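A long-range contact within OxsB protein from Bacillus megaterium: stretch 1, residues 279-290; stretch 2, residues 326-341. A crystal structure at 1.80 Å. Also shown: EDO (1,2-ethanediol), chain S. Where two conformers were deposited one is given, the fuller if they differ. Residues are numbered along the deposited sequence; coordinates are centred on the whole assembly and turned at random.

Stretch 1, residues 279-290: ETVNFKEEVPTP
Stretch 2, residues 326-341: KLRSWRPLSVEQTLKQ

Two stretches of one OxsB chain run alongside each other in the same direction and bury 644 Å² between them. Thr280 lies across from Leu327 (CA to CA 8.7 Å), Phe283 from Arg331 (6.4 Å), Lys284 from Leu333 (4.3 Å) and Thr289 from Gln341 (5.0 Å). Stretch 1 is extended to Asn282, turns through a short helix from Phe283 to Glu286, and leaves helical angles at Val287 (phi/psi -109/109). Stretch 2 has a short strand at Arg331 and Pro332, then a helix from Val335 that continues beyond Gln341.

Phe283 is the apolar centre. Its CB points toward stretch 2, and chi1 t with chi2 65° lays the ring against Leu333. Both residues are apolar and buried. Phe283 CE2 lies 3.6 Å from Leu333 CG, and Leu333 CD2 sits over one ring face, 4.3 Å from the centroid. The CB of Leu333 points away, but chi1 -88° and chi2 t bring its end back to the ring. Phe283 CD2 also approaches Arg331 O at 3.3 Å. Beside it, Lys284 CA makes a CA-H...O contact with Pro332 O at 3.5 Å. Lys284 is exposed, which suits its charge. Its side chain is t at all four chi angles, and its CE passes 4.2 Å from Ser334 CB.

Ser334 caps the second helix. With chi1 p, its OG accepts from Gln337 N at 3.0 Å.

Polar side chains join the C-terminal ends of the two stretches, where Thr289 and Gln341 are buried. The CB of Gln341 points toward stretch 1; chi1 m, chi2 t and chi3 26° then carry its amide to Val287 O. Its NE2 gives a weak hydrogen bond to Val287 O (3.0 Å, 135°) and a better one to Gln337 OE1 (2.8 Å, 164°). Gln337 is t, p, which places OE1 to accept it. Water 2 donates to Pro288 O (2.8 Å) and Gln341 OE1 (2.6 Å). Water 3 accepts from Thr289 N (3.1 Å) and Lys340 NZ (2.8 Å) and donates to Gln337 OE1 (2.4 Å). Lys340 extends through three t angles, then chi4 m, and NZ ends 3.3 Å from Thr289 OG1. Thr289, chi1 m, packs OG1 3.4 Å from Gln341 CG.

At the other end, Arg331 curls (chi1 m, chi2 93°, chi3 p, chi4 -171°). Its NH2 donates to Lys326 O (3.2 Å) and Ser329 O (3.1 Å), tying it to the segment just before its strand. Its NE donates to water 1 (2.7 Å), which donates to Val281 O (2.8 Å). Thr280, chi1 m, sets CG2 3.5 Å from Arg331 NE and OG1 3.5 Å from Leu327 CD1.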

# COMPACT_ATOMS: atom_id res chain seq x y z
N GLU A 279 -7.26 17.11 13.32
CA GLU A 279 -8.55 17.18 12.65
C GLU A 279 -8.47 16.34 11.38
O GLU A 279 -7.60 16.58 10.53
CB GLU A 279 -8.91 18.63 12.35
CG GLU A 279 -10.12 18.83 11.46
CD GLU A 279 -10.18 20.22 10.85
OE1 GLU A 279 -9.39 21.11 11.25
OE2 GLU A 279 -11.01 20.43 9.94
N THR A 280 -9.36 15.36 11.25
CA THR A 280 -9.30 14.50 10.07
C THR A 280 -9.46 15.31 8.78
O THR A 280 -10.31 16.21 8.69
CB THR A 280 -10.36 13.41 10.17
OG1 THR A 280 -10.07 12.60 11.31
CG2 THR A 280 -10.33 12.53 8.91
N VAL A 281 -8.62 15.01 7.80
CA VAL A 281 -8.57 15.82 6.58
C VAL A 281 -9.86 15.67 5.78
O VAL A 281 -10.43 14.58 5.67
CB VAL A 281 -7.33 15.43 5.75
CG1 VAL A 281 -7.38 16.08 4.35
CG2 VAL A 281 -6.06 15.86 6.48
N ASN A 282 -10.33 16.78 5.20
CA ASN A 282 -11.47 16.74 4.30
C ASN A 282 -10.98 16.19 2.95
O ASN A 282 -10.78 16.92 1.97
CB ASN A 282 -12.08 18.14 4.18
CG ASN A 282 -13.26 18.17 3.25
OD1 ASN A 282 -13.80 17.13 2.88
ND2 ASN A 282 -13.68 19.38 2.88
N PHE A 283 -10.78 14.87 2.93
CA PHE A 283 -10.16 14.20 1.78
C PHE A 283 -11.01 14.36 0.52
O PHE A 283 -10.47 14.56 -0.57
CB PHE A 283 -9.97 12.71 2.10
CG PHE A 283 -9.22 11.93 1.06
CD1 PHE A 283 -7.89 12.21 0.78
CD2 PHE A 283 -9.84 10.88 0.38
CE1 PHE A 283 -7.18 11.46 -0.17
CE2 PHE A 283 -9.15 10.14 -0.56
CZ PHE A 283 -7.81 10.44 -0.84
N LYS A 284 -12.34 14.32 0.68
CA LYS A 284 -13.31 14.38 -0.41
C LYS A 284 -12.93 15.39 -1.48
O LYS A 284 -13.01 15.10 -2.68
CB LYS A 284 -14.70 14.73 0.13
CG LYS A 284 -15.71 14.98 -0.97
CD LYS A 284 -17.13 14.73 -0.48
CE LYS A 284 -18.11 14.67 -1.65
NZ LYS A 284 -19.47 14.24 -1.21
N GLU A 285 -12.51 16.58 -1.05
CA GLU A 285 -12.28 17.66 -1.99
C GLU A 285 -11.02 18.48 -1.77
O GLU A 285 -10.77 19.39 -2.56
CB GLU A 285 -13.48 18.61 -1.99
CG GLU A 285 -13.85 19.12 -0.61
CD GLU A 285 -15.32 19.49 -0.51
OE1 GLU A 285 -15.69 20.25 0.42
OE2 GLU A 285 -16.09 19.01 -1.37
N GLU A 286 -10.22 18.21 -0.75
CA GLU A 286 -9.05 19.05 -0.54
C GLU A 286 -7.75 18.40 -0.99
O GLU A 286 -6.74 19.10 -1.07
CB GLU A 286 -8.93 19.47 0.92
CG GLU A 286 -10.13 20.34 1.32
CD GLU A 286 -10.02 20.90 2.73
OE1 GLU A 286 -8.95 20.75 3.35
OE2 GLU A 286 -11.01 21.48 3.20
N VAL A 287 -7.73 17.10 -1.26
CA VAL A 287 -6.49 16.43 -1.62
C VAL A 287 -6.57 16.08 -3.11
O VAL A 287 -7.37 15.22 -3.51
CB VAL A 287 -6.24 15.18 -0.76
CG1 VAL A 287 -4.95 14.51 -1.18
CG2 VAL A 287 -6.13 15.58 0.72
N PRO A 288 -5.81 16.77 -3.96
CA PRO A 288 -5.91 16.53 -5.41
C PRO A 288 -4.99 15.40 -5.85
O PRO A 288 -4.34 14.75 -5.03
CB PRO A 288 -5.47 17.87 -6.01
CG PRO A 288 -4.37 18.32 -5.04
CD PRO A 288 -4.79 17.79 -3.65
N THR A 289 -4.94 15.18 -7.16
CA THR A 289 -3.99 14.27 -7.81
C THR A 289 -2.62 14.31 -7.13
O THR A 289 -2.09 15.40 -6.92
CB THR A 289 -3.83 14.67 -9.28
OG1 THR A 289 -5.12 14.76 -9.90
CG2 THR A 289 -2.91 13.67 -10.04
N PRO A 290 -2.02 13.18 -6.75
CA PRO A 290 -0.67 13.22 -6.19
C PRO A 290 0.29 13.91 -7.15
O PRO A 290 0.14 13.82 -8.37
CB PRO A 290 -0.30 11.74 -6.02
CG PRO A 290 -1.20 11.03 -6.96
CD PRO A 290 -2.48 11.79 -6.94
N LYS A 326 -4.29 5.05 10.78
CA LYS A 326 -5.13 5.09 9.59
C LYS A 326 -6.55 5.56 9.88
O LYS A 326 -7.25 5.97 8.95
CB LYS A 326 -5.17 3.71 8.93
CG LYS A 326 -3.82 3.28 8.31
CD LYS A 326 -3.66 3.90 6.92
CE LYS A 326 -2.51 4.90 6.88
NZ LYS A 326 -2.37 5.53 5.50
N LEU A 327 -6.98 5.49 11.14
CA LEU A 327 -8.24 6.03 11.67
C LEU A 327 -9.43 5.10 11.44
O LEU A 327 -9.35 4.12 10.68
CB LEU A 327 -8.53 7.43 11.10
CG LEU A 327 -7.41 8.48 11.25
CD1 LEU A 327 -7.95 9.85 10.90
CD2 LEU A 327 -6.81 8.47 12.65
N ARG A 328 -10.56 5.40 12.09
CA ARG A 328 -11.66 4.45 12.23
C ARG A 328 -12.90 4.85 11.46
O ARG A 328 -13.97 4.28 11.71
CB ARG A 328 -12.00 4.26 13.71
CG ARG A 328 -10.79 3.94 14.56
CD ARG A 328 -10.77 4.74 15.87
NE ARG A 328 -9.57 4.38 16.62
CZ ARG A 328 -8.46 5.11 16.65
NH1 ARG A 328 -7.42 4.70 17.36
NH2 ARG A 328 -8.40 6.26 15.98
N SER A 329 -12.80 5.83 10.57
CA SER A 329 -13.89 6.24 9.72
C SER A 329 -13.40 6.23 8.28
O SER A 329 -12.20 6.31 8.02
CB SER A 329 -14.40 7.64 10.08
OG SER A 329 -13.34 8.58 9.96
N TRP A 330 -14.34 6.14 7.34
CA TRP A 330 -14.02 5.99 5.92
C TRP A 330 -14.33 7.30 5.20
O TRP A 330 -15.45 7.80 5.28
CB TRP A 330 -14.80 4.82 5.34
CG TRP A 330 -14.47 4.46 3.91
CD1 TRP A 330 -13.35 3.83 3.47
CD2 TRP A 330 -15.31 4.66 2.77
NE1 TRP A 330 -13.43 3.64 2.11
CE2 TRP A 330 -14.61 4.15 1.65
CE3 TRP A 330 -16.58 5.23 2.58
CZ2 TRP A 330 -15.15 4.18 0.37
CZ3 TRP A 330 -17.10 5.26 1.30
CH2 TRP A 330 -16.38 4.75 0.21
N ARG A 331 -13.34 7.85 4.51
CA ARG A 331 -13.43 9.16 3.85
C ARG A 331 -13.18 8.98 2.35
O ARG A 331 -12.02 8.87 1.92
CB ARG A 331 -12.41 10.13 4.44
CG ARG A 331 -12.54 10.35 5.96
CD ARG A 331 -11.64 9.41 6.77
NE ARG A 331 -10.22 9.79 6.69
CZ ARG A 331 -9.23 9.04 7.16
NH1 ARG A 331 -7.97 9.46 7.07
NH2 ARG A 331 -9.50 7.86 7.73
N PRO A 332 -14.22 8.92 1.53
CA PRO A 332 -14.03 8.69 0.09
C PRO A 332 -13.78 9.96 -0.70
O PRO A 332 -14.28 11.04 -0.38
CB PRO A 332 -15.36 8.06 -0.34
CG PRO A 332 -16.36 8.74 0.60
CD PRO A 332 -15.63 8.80 1.93
N LEU A 333 -12.97 9.81 -1.75
CA LEU A 333 -12.97 10.79 -2.83
C LEU A 333 -14.32 10.79 -3.53
O LEU A 333 -14.96 9.75 -3.70
CB LEU A 333 -11.88 10.45 -3.87
CG LEU A 333 -10.45 10.93 -3.77
CD1 LEU A 333 -9.69 10.57 -5.06
CD2 LEU A 333 -10.40 12.42 -3.50
N SER A 334 -14.75 11.97 -4.01
CA SER A 334 -15.94 12.00 -4.85
C SER A 334 -15.70 11.23 -6.15
O SER A 334 -14.57 11.00 -6.58
CB SER A 334 -16.34 13.44 -5.20
OG SER A 334 -15.45 14.02 -6.13
N VAL A 335 -16.81 10.81 -6.77
CA VAL A 335 -16.73 10.12 -8.05
C VAL A 335 -16.03 11.00 -9.06
O VAL A 335 -15.17 10.54 -9.82
CB VAL A 335 -18.14 9.73 -8.54
CG1 VAL A 335 -18.11 9.28 -10.01
CG2 VAL A 335 -18.76 8.65 -7.64
N GLU A 336 -16.46 12.25 -9.17
CA GLU A 336 -15.88 13.16 -10.16
C GLU A 336 -14.38 13.27 -9.96
O GLU A 336 -13.60 13.18 -10.91
CB GLU A 336 -16.55 14.53 -10.07
CG GLU A 336 -15.98 15.58 -11.01
CD GLU A 336 -16.66 16.93 -10.85
OE1 GLU A 336 -16.07 17.83 -10.21
OE2 GLU A 336 -17.80 17.08 -11.33
N GLN A 337 -13.96 13.45 -8.71
CA GLN A 337 -12.55 13.62 -8.41
C GLN A 337 -11.76 12.34 -8.66
O GLN A 337 -10.65 12.38 -9.21
CB GLN A 337 -12.40 14.06 -6.96
CG GLN A 337 -11.00 14.35 -6.56
CD GLN A 337 -10.42 15.56 -7.29
OE1 GLN A 337 -9.21 15.73 -7.35
NE2 GLN A 337 -11.29 16.41 -7.83
N THR A 338 -12.29 11.19 -8.22
CA THR A 338 -11.69 9.89 -8.52
C THR A 338 -11.41 9.77 -10.03
O THR A 338 -10.32 9.37 -10.44
CB THR A 338 -12.61 8.76 -8.04
OG1 THR A 338 -12.76 8.85 -6.62
CG2 THR A 338 -12.00 7.37 -8.37
N LEU A 339 -12.39 10.13 -10.86
CA LEU A 339 -12.22 9.97 -12.30
C LEU A 339 -11.21 10.97 -12.85
O LEU A 339 -10.43 10.63 -13.76
CB LEU A 339 -13.57 10.10 -13.00
CG LEU A 339 -14.54 8.94 -12.72
CD1 LEU A 339 -15.95 9.20 -13.26
CD2 LEU A 339 -13.98 7.62 -13.27
N LYS A 340 -11.20 12.19 -12.30
CA LYS A 340 -10.20 13.18 -12.72
C LYS A 340 -8.80 12.72 -12.35
O LYS A 340 -7.87 12.78 -13.18
CB LYS A 340 -10.49 14.54 -12.07
CG LYS A 340 -9.27 15.48 -12.19
CD LYS A 340 -9.40 16.70 -11.31
CE LYS A 340 -8.27 17.70 -11.54
NZ LYS A 340 -6.91 17.17 -11.18
N GLN A 341 -8.60 12.28 -11.11
CA GLN A 341 -7.27 11.88 -10.69
C GLN A 341 -6.79 10.65 -11.46
O GLN A 341 -5.61 10.55 -11.81
CB GLN A 341 -7.25 11.62 -9.17
CG GLN A 341 -7.48 12.93 -8.38
CD GLN A 341 -7.16 12.82 -6.91
OE1 GLN A 341 -6.34 11.99 -6.49
NE2 GLN A 341 -7.78 13.67 -6.10
C1 EDO S . -10.41 7.97 14.05
O1 EDO S . -10.13 7.86 15.45
C2 EDO S . -11.88 8.01 13.77
O2 EDO S . -12.10 8.61 12.50
O HOH W 1 -9.22 12.03 5.49
O HOH W 2 -4.74 12.04 -4.42
O HOH W 3 -7.32 16.81 -8.39